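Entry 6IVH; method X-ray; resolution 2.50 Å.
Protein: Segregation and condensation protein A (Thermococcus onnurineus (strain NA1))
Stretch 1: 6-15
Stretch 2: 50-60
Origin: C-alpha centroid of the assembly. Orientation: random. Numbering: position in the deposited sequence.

Stretch 1, residues 6-15: EEEITPVDIL
Stretch 2, residues 50-60: LRVSARAILAA

Two chain segments that each run from an extended loop segment into a helix can be joined economically where the extended parts meet, and residues 6-15 and 50-60 of this segregation and condensation protein A illustrate the principle. The junction is a single parallel beta bridge between Ile9 and Val52, whose CA atoms lie 4.3 Å apart. Ile9 N donates to Arg51 O at 2.8 Å (angle 167°), and Ser53 N donates to Ile9 O at 2.9 Å (165°), so one residue uses both its backbone polar groups to grip the residues flanking Val52. Ile9 (phi/psi -67/122; m, m) and Val52 (-120/128; t) are both extended.

Ser53 reinforces the bridge with its side chain. In the p rotamer (chi1 68°), its OG donates to Ile9 O at 2.9 Å while accepting from Ala56 N at 3.2 Å, thereby capping helix 54-60. A short hydroxyl can thus serve the bridge and the helix start at once. Stretch 1 begins its own helix, 11-15, with the same kind of cap: Thr10 OG1 (p, chi1 63°) accepts a weak bond from Asp13 N at 3.4 Å, and donates to Asp13 OD2 at 2.8 Å. Asp13 (chi1 m) returns the favour, its OD2 also accepting from Thr10 N at 2.9 Å.

Before the bridge, the contact becomes looser and more exposed. Glu8 (-126/152; m, t) directs its CB toward stretch 2, its CA making a CH···O contact with Arg51 O at 3.5 Å; its OE1 lies 3.3 Å from Ser53 CB. Arg51 (-66/117; m, t, t) reaches back across to Glu6 and Glu7, bringing NH1 to 3.1 Å from Glu6 O, which sits at the edge of the guanidinium. A cis peptide joins Glu6 to Glu7.

Beyond the bridge, the helices diverge at 62° between their N-to-C directions, their axes approaching to 9.4 Å. Pro11 and Ala56 form the second point of close register, with CA atoms 4.4 Å apart. Pro11, buried and lacking an amide hydrogen, suits the first turn of a helix; its C-gamma exo ring lies against the start of the other helix, with CG 3.4 Å from Ala56 N and CD 3.9 Å from Ala56 CB. Farther along, Pro11 CB meets Ala59 CB at 4.1 Å. The small alanines allow this close packing, while Ile14 (m, t) places CD1 4.5 Å from Ala56 CB. Nearer the bridge, Ile9 CB touches Val52 CG2 at 3.7 Å. Altogether 553 Å² is buried, both sides summed.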

# COMPACT_ATOMS: atom_id res chain seq x y z
N GLU A 6 -14.94 -11.79 9.48
CA GLU A 6 -14.67 -10.90 10.61
C GLU A 6 -15.67 -9.73 10.74
O GLU A 6 -16.20 -9.53 11.84
CB GLU A 6 -13.22 -10.38 10.53
CG GLU A 6 -12.15 -11.45 10.74
CD GLU A 6 -11.98 -12.38 9.54
OE1 GLU A 6 -10.92 -12.31 8.89
OE2 GLU A 6 -12.91 -13.16 9.26
N GLU A 7 -15.97 -8.94 9.69
CA GLU A 7 -15.34 -8.95 8.37
C GLU A 7 -14.86 -7.54 8.05
O GLU A 7 -15.66 -6.60 8.05
CB GLU A 7 -16.31 -9.42 7.28
CG GLU A 7 -17.18 -10.60 7.67
CD GLU A 7 -17.23 -11.65 6.59
OE1 GLU A 7 -17.88 -12.70 6.81
OE2 GLU A 7 -16.62 -11.43 5.52
N GLU A 8 -13.57 -7.37 7.78
CA GLU A 8 -12.99 -6.05 7.63
C GLU A 8 -12.25 -5.93 6.30
O GLU A 8 -11.77 -6.92 5.75
CB GLU A 8 -12.03 -5.74 8.79
CG GLU A 8 -12.71 -5.66 10.15
CD GLU A 8 -11.72 -5.63 11.30
OE1 GLU A 8 -10.60 -6.17 11.15
OE2 GLU A 8 -12.06 -5.06 12.36
N ILE A 9 -12.18 -4.70 5.80
CA ILE A 9 -11.39 -4.41 4.61
C ILE A 9 -9.92 -4.61 4.95
O ILE A 9 -9.39 -3.98 5.88
CB ILE A 9 -11.65 -2.98 4.11
CG1 ILE A 9 -13.13 -2.77 3.80
CG2 ILE A 9 -10.80 -2.69 2.88
CD1 ILE A 9 -13.67 -3.71 2.75
N THR A 10 -9.26 -5.48 4.22
CA THR A 10 -7.86 -5.80 4.45
C THR A 10 -6.97 -5.01 3.51
O THR A 10 -7.43 -4.47 2.50
CB THR A 10 -7.64 -7.31 4.24
OG1 THR A 10 -7.93 -7.65 2.89
CG2 THR A 10 -8.53 -8.11 5.18
N PRO A 11 -5.67 -4.91 3.81
CA PRO A 11 -4.76 -4.22 2.88
C PRO A 11 -4.76 -4.81 1.49
O PRO A 11 -4.60 -4.07 0.51
CB PRO A 11 -3.38 -4.38 3.55
CG PRO A 11 -3.68 -4.58 4.99
CD PRO A 11 -4.99 -5.30 5.07
N VAL A 12 -4.94 -6.13 1.36
CA VAL A 12 -4.94 -6.76 0.05
C VAL A 12 -6.16 -6.33 -0.75
O VAL A 12 -6.09 -6.10 -1.96
CB VAL A 12 -4.86 -8.29 0.19
CG1 VAL A 12 -4.80 -8.95 -1.17
CG2 VAL A 12 -3.65 -8.67 1.04
N ASP A 13 -7.31 -6.20 -0.07
CA ASP A 13 -8.54 -5.76 -0.74
C ASP A 13 -8.34 -4.44 -1.46
O ASP A 13 -8.73 -4.29 -2.62
CB ASP A 13 -9.67 -5.64 0.28
CG ASP A 13 -10.10 -6.98 0.85
OD1 ASP A 13 -10.07 -7.98 0.10
OD2 ASP A 13 -10.48 -7.03 2.04
N ILE A 14 -7.71 -3.47 -0.79
CA ILE A 14 -7.52 -2.16 -1.40
C ILE A 14 -6.53 -2.24 -2.56
O ILE A 14 -6.73 -1.63 -3.61
CB ILE A 14 -7.08 -1.14 -0.34
CG1 ILE A 14 -8.15 -1.03 0.76
CG2 ILE A 14 -6.81 0.22 -0.98
CD1 ILE A 14 -7.77 -0.11 1.90
N LEU A 15 -5.45 -3.01 -2.38
CA LEU A 15 -4.44 -3.10 -3.43
C LEU A 15 -4.98 -3.82 -4.66
O LEU A 15 -4.72 -3.40 -5.79
CB LEU A 15 -3.19 -3.79 -2.89
CG LEU A 15 -2.41 -3.02 -1.82
CD1 LEU A 15 -1.44 -3.94 -1.08
CD2 LEU A 15 -1.68 -1.84 -2.44
N LEU A 50 -17.39 1.95 6.56
CA LEU A 50 -17.28 0.51 6.43
C LEU A 50 -16.14 -0.00 7.30
O LEU A 50 -15.18 0.71 7.58
CB LEU A 50 -17.05 0.11 4.98
CG LEU A 50 -17.95 0.83 3.98
CD1 LEU A 50 -17.47 0.61 2.55
CD2 LEU A 50 -19.40 0.38 4.16
N ARG A 51 -16.27 -1.26 7.73
CA ARG A 51 -15.26 -1.87 8.59
C ARG A 51 -13.96 -2.03 7.82
O ARG A 51 -13.90 -2.73 6.81
CB ARG A 51 -15.75 -3.24 9.08
CG ARG A 51 -17.03 -3.25 9.91
CD ARG A 51 -17.07 -4.48 10.79
NE ARG A 51 -18.41 -4.75 11.32
CZ ARG A 51 -18.81 -5.95 11.72
NH1 ARG A 51 -17.97 -6.98 11.69
NH2 ARG A 51 -20.05 -6.13 12.17
N VAL A 52 -12.92 -1.35 8.30
CA VAL A 52 -11.58 -1.44 7.73
C VAL A 52 -10.65 -1.95 8.82
O VAL A 52 -10.64 -1.40 9.93
CB VAL A 52 -11.11 -0.08 7.17
CG1 VAL A 52 -9.61 -0.09 6.91
CG2 VAL A 52 -11.87 0.26 5.90
N SER A 53 -9.88 -2.99 8.51
CA SER A 53 -9.06 -3.64 9.51
C SER A 53 -7.93 -2.73 9.99
O SER A 53 -7.59 -1.73 9.35
CB SER A 53 -8.46 -4.94 8.96
OG SER A 53 -7.50 -4.68 7.95
N ALA A 54 -7.34 -3.09 11.13
CA ALA A 54 -6.20 -2.35 11.65
C ALA A 54 -4.99 -2.47 10.73
O ALA A 54 -4.23 -1.51 10.58
CB ALA A 54 -5.85 -2.82 13.06
N ARG A 55 -4.81 -3.64 10.10
CA ARG A 55 -3.68 -3.82 9.19
C ARG A 55 -3.78 -2.87 8.00
O ARG A 55 -2.77 -2.32 7.55
CB ARG A 55 -3.60 -5.27 8.73
CG ARG A 55 -3.60 -6.27 9.87
CD ARG A 55 -3.56 -7.71 9.38
NE ARG A 55 -2.20 -8.16 9.06
CZ ARG A 55 -1.76 -8.38 7.83
NH1 ARG A 55 -2.57 -8.22 6.79
NH2 ARG A 55 -0.51 -8.78 7.63
N ALA A 56 -5.00 -2.66 7.49
CA ALA A 56 -5.19 -1.70 6.41
C ALA A 56 -4.88 -0.28 6.86
O ALA A 56 -4.42 0.54 6.06
CB ALA A 56 -6.61 -1.79 5.87
N ILE A 57 -5.12 0.04 8.14
CA ILE A 57 -4.74 1.34 8.66
C ILE A 57 -3.23 1.42 8.83
O ILE A 57 -2.60 2.42 8.45
CB ILE A 57 -5.47 1.61 9.99
CG1 ILE A 57 -6.99 1.70 9.77
CG2 ILE A 57 -4.95 2.88 10.64
CD1 ILE A 57 -7.79 1.84 11.04
N LEU A 58 -2.62 0.37 9.38
CA LEU A 58 -1.17 0.35 9.56
C LEU A 58 -0.43 0.34 8.22
O LEU A 58 0.66 0.92 8.12
CB LEU A 58 -0.77 -0.86 10.40
CG LEU A 58 0.73 -1.14 10.58
CD1 LEU A 58 1.42 0.03 11.25
CD2 LEU A 58 0.93 -2.42 11.37
N ALA A 59 -1.00 -0.30 7.20
CA ALA A 59 -0.35 -0.35 5.90
C ALA A 59 -0.21 1.04 5.29
O ALA A 59 0.73 1.28 4.52
CB ALA A 59 -1.13 -1.27 4.96
N ALA A 60 -1.12 1.95 5.61
CA ALA A 60 -1.01 3.32 5.11
C ALA A 60 0.24 4.00 5.63
O ALA A 60 0.97 4.66 4.88
CB ALA A 60 -2.26 4.12 5.49